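Local coordinates for alpha-1,2-Mannosidase (Trichoderma reesei, PDB 1HCU), which probably removes alpha-1,2-linked mannose residues from high-mannose N-linked glycans, as a calcium-dependent glycosyl hydrolase of family 47, at residues 246-249 / 250-253; 266-269 / 270-273; 87-91 / 92-96; 140-143 / 144-147; 413-416 / 417-420. One frame throughout, in Å; residues are numbered along the deposited sequence.

Interaction 1: 246-249 / 250-253; sequences SFYE and YLIK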
# COMPACT_ATOMS: atom_id res chain seq x y z
N SER A 246 3.99 -6.39 0.50
CA SER A 246 3.11 -6.48 -0.66
C SER A 246 3.14 -7.79 -1.44
O SER A 246 2.24 -8.04 -2.24
CB SER A 246 3.33 -5.27 -1.59
OG SER A 246 4.70 -5.02 -1.87
N PHE A 247 4.14 -8.64 -1.21
CA PHE A 247 4.21 -9.94 -1.89
C PHE A 247 3.07 -10.86 -1.41
O PHE A 247 2.35 -11.43 -2.22
CB PHE A 247 5.55 -10.64 -1.63
CG PHE A 247 5.51 -12.12 -1.89
CD1 PHE A 247 5.46 -13.02 -0.84
CD2 PHE A 247 5.41 -12.59 -3.20
CE1 PHE A 247 5.30 -14.39 -1.09
CE2 PHE A 247 5.26 -13.95 -3.45
CZ PHE A 247 5.20 -14.86 -2.39
N TYR A 248 2.95 -11.00 -0.09
CA TYR A 248 1.89 -11.82 0.50
C TYR A 248 0.53 -11.21 0.14
O TYR A 248 -0.42 -11.94 -0.15
CB TYR A 248 2.02 -11.86 2.03
CG TYR A 248 3.23 -12.64 2.50
CD1 TYR A 248 4.09 -12.12 3.47
CD2 TYR A 248 3.53 -13.88 1.96
CE1 TYR A 248 5.22 -12.81 3.88
CE2 TYR A 248 4.66 -14.58 2.36
CZ TYR A 248 5.49 -14.04 3.32
OH TYR A 248 6.62 -14.74 3.69
N GLU A 249 0.47 -9.88 0.14
CA GLU A 249 -0.76 -9.15 -0.19
C GLU A 249 -1.29 -9.51 -1.58
O GLU A 249 -2.47 -9.83 -1.73
CB GLU A 249 -0.50 -7.63 -0.11
CG GLU A 249 -1.71 -6.72 -0.36
CD GLU A 249 -1.34 -5.22 -0.42
OE1 GLU A 249 -2.21 -4.38 -0.77
OE2 GLU A 249 -0.17 -4.89 -0.12
N TYR A 250 -0.43 -9.44 -2.59
CA TYR A 250 -0.86 -9.72 -3.96
C TYR A 250 -1.21 -11.17 -4.22
O TYR A 250 -1.91 -11.48 -5.19
CB TYR A 250 0.20 -9.24 -4.97
CG TYR A 250 0.09 -7.78 -5.35
CD1 TYR A 250 0.90 -7.23 -6.36
CD2 TYR A 250 -0.80 -6.93 -4.70
CE1 TYR A 250 0.83 -5.87 -6.69
CE2 TYR A 250 -0.87 -5.56 -5.02
CZ TYR A 250 -0.06 -5.04 -6.01
OH TYR A 250 -0.11 -3.69 -6.27
N LEU A 251 -0.74 -12.07 -3.37
CA LEU A 251 -1.04 -13.48 -3.52
C LEU A 251 -2.55 -13.71 -3.45
O LEU A 251 -3.14 -14.34 -4.34
CB LEU A 251 -0.35 -14.27 -2.42
CG LEU A 251 0.77 -15.26 -2.77
CD1 LEU A 251 1.63 -14.80 -3.92
CD2 LEU A 251 1.60 -15.45 -1.52
N ILE A 252 -3.18 -13.20 -2.40
CA ILE A 252 -4.62 -13.37 -2.24
C ILE A 252 -5.39 -12.42 -3.17
O ILE A 252 -6.49 -12.74 -3.62
CB ILE A 252 -5.06 -13.11 -0.77
CG1 ILE A 252 -6.53 -13.47 -0.58
CG2 ILE A 252 -4.81 -11.67 -0.41
CD1 ILE A 252 -6.85 -14.94 -0.78
N LYS A 253 -4.80 -11.27 -3.49
CA LYS A 253 -5.48 -10.33 -4.37
C LYS A 253 -5.59 -10.84 -5.81
O LYS A 253 -6.53 -10.50 -6.52
CB LYS A 253 -4.81 -8.95 -4.32
CG LYS A 253 -5.14 -8.20 -3.03
CD LYS A 253 -4.68 -6.76 -3.05
CE LYS A 253 -5.11 -6.02 -1.79
NZ LYS A 253 -4.68 -4.59 -1.81
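Leu251 serves two aromatic rings from the turn before it. Its CD2 sits at the edge of the Tyr248 ring, near the ring plane, with Tyr248 CD2 and Leu251 CD2 4.3 Å apart; Tyr248 also stacks on Trp240. The Phe247 ring receives both methyls at its far end: Phe247 CE2 is 3.8 Å from Leu251 CD1, and Phe247 CZ is 3.8 Å from Leu251 CD2. With CG set anti to the backbone N (chi1 161°), the end of Phe247 comes back to the leucine although its CB bond points away. The third ring, Tyr250, has the carbonyl carbon of Glu249 at its edge and hydrogen-bonds through OH to the backbone N of Thr485.

On the polar flank, Glu249 and Lys253 reach out as extended chains and join in a salt bridge, Glu249 OE1 to Lys253 NZ at 2.7 Å. The ammonium comes to the anti lone pair of OE1, away from OE2, which hydrogen-bonds to Thr485 OG1; Lys253 NZ has a second acceptor in Phe483 O. Both carboxylate oxygens are therefore engaged, which fixes the rotation of this buried group, and the lysine is likely to offset its charge. Beneath the bridge, Lys253 N bonds to Glu249 O at 3.3 Å.

An i to i+4 salt bridge on a helix of the family 47 (alpha/alpha)7 barrel is thus built into the surroundings of the calcium site: the Glu249 side chain comes within about 4 Å of the bound calcium ion, and its partner Thr485 is a calcium-binding residue.

Interaction 2: 266-269 / 270-273; sequences KDRW and VLGA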
# COMPACT_ATOMS: atom_id res chain seq x y z
N LYS A 266 -3.45 -18.50 -4.22
CA LYS A 266 -4.30 -18.59 -3.03
C LYS A 266 -3.73 -19.61 -2.04
O LYS A 266 -3.72 -19.36 -0.84
CB LYS A 266 -5.72 -19.01 -3.44
CG LYS A 266 -6.59 -19.38 -2.25
CD LYS A 266 -7.59 -20.46 -2.60
CE LYS A 266 -6.89 -21.74 -3.01
NZ LYS A 266 -7.85 -22.86 -3.23
N ASP A 267 -3.28 -20.75 -2.55
CA ASP A 267 -2.70 -21.79 -1.69
C ASP A 267 -1.43 -21.30 -1.01
O ASP A 267 -1.20 -21.59 0.16
CB ASP A 267 -2.41 -23.07 -2.48
CG ASP A 267 -3.67 -23.88 -2.79
OD1 ASP A 267 -4.75 -23.56 -2.25
OD2 ASP A 267 -3.57 -24.85 -3.58
N ARG A 268 -0.59 -20.57 -1.74
CA ARG A 268 0.66 -20.07 -1.15
C ARG A 268 0.36 -19.04 -0.05
O ARG A 268 1.12 -18.92 0.92
CB ARG A 268 1.56 -19.46 -2.23
CG ARG A 268 2.05 -20.47 -3.28
CD ARG A 268 2.80 -21.64 -2.65
NE ARG A 268 3.95 -21.20 -1.87
CZ ARG A 268 4.80 -22.02 -1.25
NH1 ARG A 268 4.63 -23.34 -1.30
NH2 ARG A 268 5.83 -21.51 -0.57
N TRP A 269 -0.74 -18.32 -0.20
CA TRP A 269 -1.17 -17.32 0.78
C TRP A 269 -1.63 -18.01 2.07
O TRP A 269 -1.26 -17.60 3.18
CB TRP A 269 -2.35 -16.50 0.22
CG TRP A 269 -2.76 -15.36 1.11
CD1 TRP A 269 -2.19 -14.12 1.16
CD2 TRP A 269 -3.76 -15.39 2.14
NE1 TRP A 269 -2.77 -13.38 2.17
CE2 TRP A 269 -3.73 -14.13 2.78
CE3 TRP A 269 -4.67 -16.36 2.58
CZ2 TRP A 269 -4.58 -13.81 3.85
CZ3 TRP A 269 -5.52 -16.03 3.65
CH2 TRP A 269 -5.46 -14.77 4.27
N VAL A 270 -2.43 -19.06 1.91
CA VAL A 270 -2.96 -19.81 3.05
C VAL A 270 -1.84 -20.36 3.93
O VAL A 270 -1.96 -20.34 5.15
CB VAL A 270 -3.88 -20.98 2.59
CG1 VAL A 270 -4.29 -21.83 3.79
CG2 VAL A 270 -5.15 -20.41 1.93
N LEU A 271 -0.76 -20.84 3.30
CA LEU A 271 0.37 -21.37 4.05
C LEU A 271 0.98 -20.20 4.82
O LEU A 271 1.24 -20.30 6.02
CB LEU A 271 1.43 -21.94 3.10
CG LEU A 271 1.26 -23.34 2.52
CD1 LEU A 271 2.33 -23.56 1.46
CD2 LEU A 271 1.38 -24.39 3.62
N GLY A 272 1.22 -19.10 4.11
CA GLY A 272 1.77 -17.92 4.74
C GLY A 272 0.89 -17.51 5.91
O GLY A 272 1.36 -17.43 7.04
N ALA A 273 -0.39 -17.28 5.62
CA ALA A 273 -1.36 -16.87 6.63
C ALA A 273 -1.38 -17.75 7.87
O ALA A 273 -1.31 -17.26 9.00
CB ALA A 273 -2.77 -16.81 6.02
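Trp269 and Ala273 form an i to i+4 CH-pi pair on helix 263-280, one of the helices of the (alpha/alpha)7 barrel. From the backbone outward, Trp269 CB first abuts the next peptide, 3.1 Å from Val270 N. With CG anti to its own N (chi1 -174°), the indole extends beside the following turn, and its CE3 faces the valine, with Trp269 CE3 4.1 Å from Val270 CG2. At the far rim of the six-membered ring the methyl of Ala273 takes over, Trp269 CZ3 lying 3.7 Å from Ala273 CB. The methyl stands over the ring face, its line to the centroid only 14° from the ring normal, and Tyr328 of helix 326-344 meets the same indole edge-to-face. A serine in place of Trp269 would probably deprive Ala273 CB and Tyr328 of their aromatic partner and open a gap against helix 245-257.

One residue earlier, Arg268 is bent at chi2 and chi3, and this fold presents its guanidinium to Leu271. The methyl CD1 of Leu271 covers one face toward the rim, 3.6 Å from Arg268 NH1, while Arg268 NH2 forms a salt bridge with Glu216. Apolar cover and ionic grip together hold the flat group. Beneath the tryptophan, Ala273 N donates to Trp269 O over 2.6 Å, almost straight at 178°.

Interaction 3: 87-91 / 92-96; sequences TTTAV and ANQGS. With NAG (2-acetamido-2-deoxy-beta-D-glucopyranose), chain F.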
# COMPACT_ATOMS: atom_id res chain seq x y z
N THR A 87 8.72 8.03 -21.77
CA THR A 87 9.78 7.34 -22.52
C THR A 87 11.13 7.91 -22.14
O THR A 87 12.14 7.59 -22.76
CB THR A 87 9.60 7.48 -24.04
OG1 THR A 87 9.90 8.82 -24.44
CG2 THR A 87 8.18 7.12 -24.46
N THR A 88 11.17 8.76 -21.12
CA THR A 88 12.43 9.35 -20.71
C THR A 88 12.30 9.98 -19.33
O THR A 88 11.24 9.93 -18.71
CB THR A 88 12.87 10.43 -21.72
OG1 THR A 88 14.20 10.88 -21.40
CG2 THR A 88 11.91 11.61 -21.71
N THR A 89 13.40 10.55 -18.85
CA THR A 89 13.43 11.26 -17.59
C THR A 89 14.14 12.59 -17.87
O THR A 89 15.06 12.65 -18.69
CB THR A 89 14.20 10.49 -16.47
OG1 THR A 89 15.54 10.20 -16.90
CG2 THR A 89 13.48 9.18 -16.12
N ALA A 90 13.71 13.65 -17.20
CA ALA A 90 14.33 14.95 -17.41
C ALA A 90 15.82 14.85 -17.11
O ALA A 90 16.64 15.43 -17.82
CB ALA A 90 13.67 15.99 -16.51
N VAL A 91 16.15 14.10 -16.06
CA VAL A 91 17.53 13.91 -15.64
C VAL A 91 18.15 12.70 -16.34
O VAL A 91 17.58 11.61 -16.33
CB VAL A 91 17.61 13.68 -14.12
CG1 VAL A 91 19.07 13.55 -13.68
CG2 VAL A 91 16.90 14.81 -13.39
N ALA A 92 19.32 12.91 -16.94
CA ALA A 92 20.02 11.85 -17.65
C ALA A 92 20.60 10.81 -16.70
O ALA A 92 21.09 11.14 -15.63
CB ALA A 92 21.14 12.45 -18.49
N ASN A 93 20.53 9.54 -17.11
CA ASN A 93 21.06 8.45 -16.30
C ASN A 93 20.39 8.35 -14.94
O ASN A 93 20.99 7.87 -13.98
CB ASN A 93 22.57 8.62 -16.13
CG ASN A 93 23.31 8.63 -17.46
OD1 ASN A 93 23.26 7.66 -18.22
ND2 ASN A 93 23.99 9.73 -17.76
N GLN A 94 19.14 8.81 -14.84
CA GLN A 94 18.43 8.75 -13.58
C GLN A 94 17.76 7.39 -13.39
O GLN A 94 16.98 6.94 -14.23
CB GLN A 94 17.36 9.84 -13.51
CG GLN A 94 16.62 9.82 -12.20
CD GLN A 94 15.61 10.92 -12.08
OE1 GLN A 94 14.60 10.93 -12.77
NE2 GLN A 94 15.86 11.86 -11.18
N GLY A 95 18.05 6.75 -12.26
CA GLY A 95 17.47 5.45 -11.98
C GLY A 95 15.97 5.50 -11.72
O GLY A 95 15.46 6.48 -11.17
N SER A 96 15.27 4.44 -12.13
CA SER A 96 13.82 4.37 -11.93
C SER A 96 13.44 3.09 -11.21
O SER A 96 13.79 2.00 -11.66
CB SER A 96 13.10 4.43 -13.29
OG SER A 96 11.72 4.10 -13.15
C1 NAG F . 9.79 12.38 -25.10
C2 NAG F . 9.48 13.15 -26.38
C3 NAG F . 10.37 12.62 -27.52
C4 NAG F . 11.85 12.64 -27.12
C5 NAG F . 12.04 11.92 -25.78
C6 NAG F . 13.46 12.04 -25.28
C7 NAG F . 7.25 13.99 -26.74
C8 NAG F . 5.78 13.67 -26.93
N2 NAG F . 8.09 12.96 -26.74
O3 NAG F . 10.17 13.41 -28.68
O4 NAG F . 12.62 12.00 -28.13
O5 NAG F . 11.18 12.49 -24.77
O6 NAG F . 13.70 13.34 -24.78
O7 NAG F . 7.62 15.16 -26.59
O HOH W 1 16.61 7.35 -17.00
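Val91 and Gln94 are the two ends of a type II beta turn, with Ala92 and Asn93 at its corners, that reverses a surface loop between helix 71-80 and strand 96-97. The turn is recognisable by Asn93 at its third position, whose positive phi of 60° is the left-handed value this turn type demands.

Among direct hydrogen bonds, the chief one is made by Thr89, whose OG1 lies between its backbone N and carbonyl carbon (chi1 56°) and from there donates to Val91 O at 2.5 Å, a short bond arriving tilted from the carbonyl plane. Thr88 OG1 donates only weakly to Thr89 O. Asn162 ties the loop to the body of the protein, through a bond from its side chain to Thr89 O and a backbone bond with Asn93.

Van der Waals contact closes the turn itself: Val91 O lies 3.3 Å from Gln94 CB, and the extended Gln94 chain runs at about a right angle to the isopropyl group of Val91.

Glycan contacts occupy the other end. The N-acetylglucosamine attached at Asn85 rests beside Thr88, whose methyl CG2 is 3.3 Å from its O5. Thr87, in the sequon position, hydrogen-bonds through OG1 to Asn85 OD1.

Water links the two arms: a single molecule donates to Thr89 OG1 at 3.0 Å and to Gln94 O at 2.8 Å, leaving Thr89 OG1 as donor to Val91 O and acceptor from the water.

Interaction 4: 140-143 / 144-147; sequences LANG and LKVA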
# COMPACT_ATOMS: atom_id res chain seq x y z
N LEU A 140 4.53 3.29 -20.73
CA LEU A 140 5.37 3.17 -19.54
C LEU A 140 5.86 1.73 -19.41
O LEU A 140 7.06 1.47 -19.24
CB LEU A 140 4.57 3.52 -18.28
CG LEU A 140 5.23 4.30 -17.13
CD1 LEU A 140 4.37 4.13 -15.87
CD2 LEU A 140 6.64 3.82 -16.87
N ALA A 141 4.93 0.79 -19.48
CA ALA A 141 5.27 -0.62 -19.34
C ALA A 141 6.24 -1.10 -20.40
O ALA A 141 7.07 -1.96 -20.14
CB ALA A 141 4.00 -1.47 -19.37
N ASN A 142 6.16 -0.54 -21.61
CA ASN A 142 7.07 -0.97 -22.66
C ASN A 142 8.52 -0.59 -22.35
O ASN A 142 9.44 -1.16 -22.92
CB ASN A 142 6.64 -0.39 -24.02
CG ASN A 142 5.48 -1.16 -24.63
OD1 ASN A 142 5.38 -2.38 -24.47
ND2 ASN A 142 4.61 -0.46 -25.34
N GLY A 143 8.71 0.34 -21.43
CA GLY A 143 10.06 0.73 -21.07
C GLY A 143 10.46 -0.06 -19.84
O GLY A 143 11.59 -0.56 -19.73
N LEU A 144 9.53 -0.18 -18.92
CA LEU A 144 9.76 -0.90 -17.68
C LEU A 144 10.07 -2.38 -17.94
O LEU A 144 10.86 -2.99 -17.21
CB LEU A 144 8.52 -0.78 -16.78
CG LEU A 144 8.54 0.10 -15.52
CD1 LEU A 144 9.45 1.31 -15.65
CD2 LEU A 144 7.11 0.52 -15.26
N LYS A 145 9.49 -2.94 -18.99
CA LYS A 145 9.69 -4.36 -19.28
C LYS A 145 11.14 -4.81 -19.44
O LYS A 145 11.42 -6.01 -19.33
CB LYS A 145 8.87 -4.78 -20.50
CG LYS A 145 9.38 -4.27 -21.83
CD LYS A 145 8.65 -4.99 -22.96
CE LYS A 145 9.17 -4.55 -24.31
NZ LYS A 145 8.50 -5.31 -25.42
N VAL A 146 12.05 -3.88 -19.68
CA VAL A 146 13.47 -4.23 -19.84
C VAL A 146 13.99 -4.84 -18.53
O VAL A 146 15.01 -5.53 -18.50
CB VAL A 146 14.34 -2.99 -20.23
CG1 VAL A 146 14.57 -2.07 -19.03
CG2 VAL A 146 15.66 -3.45 -20.83
N ALA A 147 13.26 -4.59 -17.45
CA ALA A 147 13.59 -5.10 -16.13
C ALA A 147 13.60 -6.63 -16.09
O ALA A 147 14.33 -7.24 -15.31
CB ALA A 147 12.58 -4.57 -15.11
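Leu140 O is gripped by two backbone donors from the end of its helix, Leu144 N at 3.0 Å and Gly143 N likewise at 3.0 Å. The first is an alpha-helical i to i+4 bond that lies in the carbonyl plane, and the second spans one residue fewer, so the carbonyl already shares in a tighter winding. Lys145 N continues the wider pattern with a bond to Ala141 O at 2.9 Å. One step later the chain has changed: Val146 N reaches back only to Gly143 O, weakly, and Ala147 N to Leu144 O.

Below the backbone the two leucines meet methyl to methyl, Leu140 CD2 to Leu144 CD2 at 3.7 Å. Thr101 of helix 98-117 touches both, and Trp185 of helix 182-192 touches Leu144, so the pair is a buried wedge between neighbouring helices.

On the outer flank Lys145 takes the rarer first torsion, with CG between backbone N and carbonyl carbon (chi1 73°). This brings Lys145 CG to 3.3 Å from Asn142 O, and the rest of the chain extends past that oxygen to place NZ on Gln196 OE1. Asn142 in turn bonds through OD1 to the hydroxyl of Tyr197.

Hydrogen bonds of shorter span, i to i+3 in place of i to i+4, leading from helix 127-144 into the 3-10 segment at 145-147 are characteristic of an alpha-helical C-terminus, here tightening just before the loop toward strand 158-160.

Interaction 5: 413-416 / 417-420; sequences LAWE and ALSA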
# COMPACT_ATOMS: atom_id res chain seq x y z
N LEU A 413 -13.26 4.62 15.14
CA LEU A 413 -11.82 4.50 15.30
C LEU A 413 -11.11 5.21 14.15
O LEU A 413 -10.17 5.97 14.37
CB LEU A 413 -11.40 3.03 15.34
CG LEU A 413 -12.01 2.24 16.51
CD1 LEU A 413 -11.55 0.80 16.43
CD2 LEU A 413 -11.59 2.88 17.84
N ALA A 414 -11.58 4.97 12.93
CA ALA A 414 -10.99 5.61 11.75
C ALA A 414 -11.09 7.12 11.86
O ALA A 414 -10.14 7.85 11.54
CB ALA A 414 -11.71 5.14 10.49
N TRP A 415 -12.25 7.59 12.33
CA TRP A 415 -12.50 9.01 12.51
C TRP A 415 -11.52 9.57 13.52
O TRP A 415 -10.98 10.66 13.34
CB TRP A 415 -13.94 9.23 12.99
CG TRP A 415 -14.30 10.67 13.19
CD1 TRP A 415 -14.77 11.25 14.34
CD2 TRP A 415 -14.20 11.72 12.22
NE1 TRP A 415 -14.98 12.59 14.14
CE2 TRP A 415 -14.64 12.91 12.86
CE3 TRP A 415 -13.79 11.78 10.88
CZ2 TRP A 415 -14.67 14.14 12.19
CZ3 TRP A 415 -13.83 13.01 10.22
CH2 TRP A 415 -14.27 14.17 10.88
N GLU A 416 -11.29 8.83 14.60
CA GLU A 416 -10.34 9.27 15.61
C GLU A 416 -8.96 9.33 14.97
O GLU A 416 -8.16 10.22 15.29
CB GLU A 416 -10.33 8.31 16.80
CG GLU A 416 -11.56 8.40 17.69
CD GLU A 416 -11.65 7.24 18.68
OE1 GLU A 416 -10.59 6.84 19.22
OE2 GLU A 416 -12.77 6.74 18.91
N ALA A 417 -8.69 8.40 14.05
CA ALA A 417 -7.41 8.35 13.35
C ALA A 417 -7.25 9.55 12.40
O ALA A 417 -6.23 10.24 12.46
CB ALA A 417 -7.27 7.03 12.58
N LEU A 418 -8.24 9.80 11.54
CA LEU A 418 -8.16 10.93 10.62
C LEU A 418 -8.02 12.23 11.42
O LEU A 418 -7.15 13.05 11.12
CB LEU A 418 -9.40 11.03 9.71
CG LEU A 418 -9.38 12.30 8.81
CD1 LEU A 418 -8.78 11.98 7.45
CD2 LEU A 418 -10.78 12.86 8.64
N SER A 419 -8.86 12.41 12.44
CA SER A 419 -8.81 13.62 13.27
C SER A 419 -7.44 13.87 13.90
O SER A 419 -6.93 15.00 13.86
CB SER A 419 -9.86 13.56 14.39
OG SER A 419 -11.16 13.44 13.86
N ALA A 420 -6.85 12.83 14.48
CA ALA A 420 -5.53 12.97 15.09
C ALA A 420 -4.52 13.38 14.02
O ALA A 420 -3.68 14.26 14.24
CB ALA A 420 -5.10 11.67 15.75
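Trp415 with CG opposite its backbone N (chi1 -180°) and Ser419 with OG opposite its carbonyl carbon (chi1 -60°) turn the indole and the hydroxyl toward each other across one turn of helix 408-425, a helix of the (alpha/alpha)7 barrel. The serine oxygen comes to lie over the middle of one indole face, 3.7 Å from Trp415 CE2, the ring-fusion carbon it approaches most closely. It is held there by its own hydrogen bond, Ser419 OG donating to Trp415 O at 2.8 Å: the familiar return of a helical serine hydroxyl to the carbonyl four residues back.

That carbonyl is doubly engaged, since Ser419 N also donates to Trp415 O, at 2.9 Å. The two donors approach from opposite faces of the carbonyl plane, the hydroxyl well above it and the amide less tilted, so both can be accommodated. The serine hydroxyl thereby spends its proton within the helix while its oxygen lies against the ring face.

The far end of the indole comes nearer to the next turn than its CB bond would suggest. Arg15 of helix 13-33 adds a cation-pi contact, and Ala18 packs on the same side chain, joining this helix to the first long one of the chain. Were the indole replaced by a leucine, Arg15 would probably lose its cation-pi partner and Ser419 OG the flat surface it lies against. The tightest apolar touch is oblique to the ring: Leu418, whose side chain also touches Val19, brings CD2 to 3.4 Å from Trp415 CZ3.

Overall arrangement
Along the chain the order is interaction 3, 4, 1, 2 and 5, each finished before the next begins. Interactions 1 and 2 touch: their centres are 9 Å apart on the successive helices 245-257 and 263-280, where Leu251 and Ile252 pack on Trp269. Interactions 3 and 4, centres 13 Å apart, lie together at another edge of the molecule, one in the glycosylated surface loop and one at the end of helix 127-144. Interaction 5, on helix 408-425, is about 27 Å from interaction 1 between centres and across the chain's centre from it. The five thus sample one single-domain helical barrel from calcium-site surroundings to its surface.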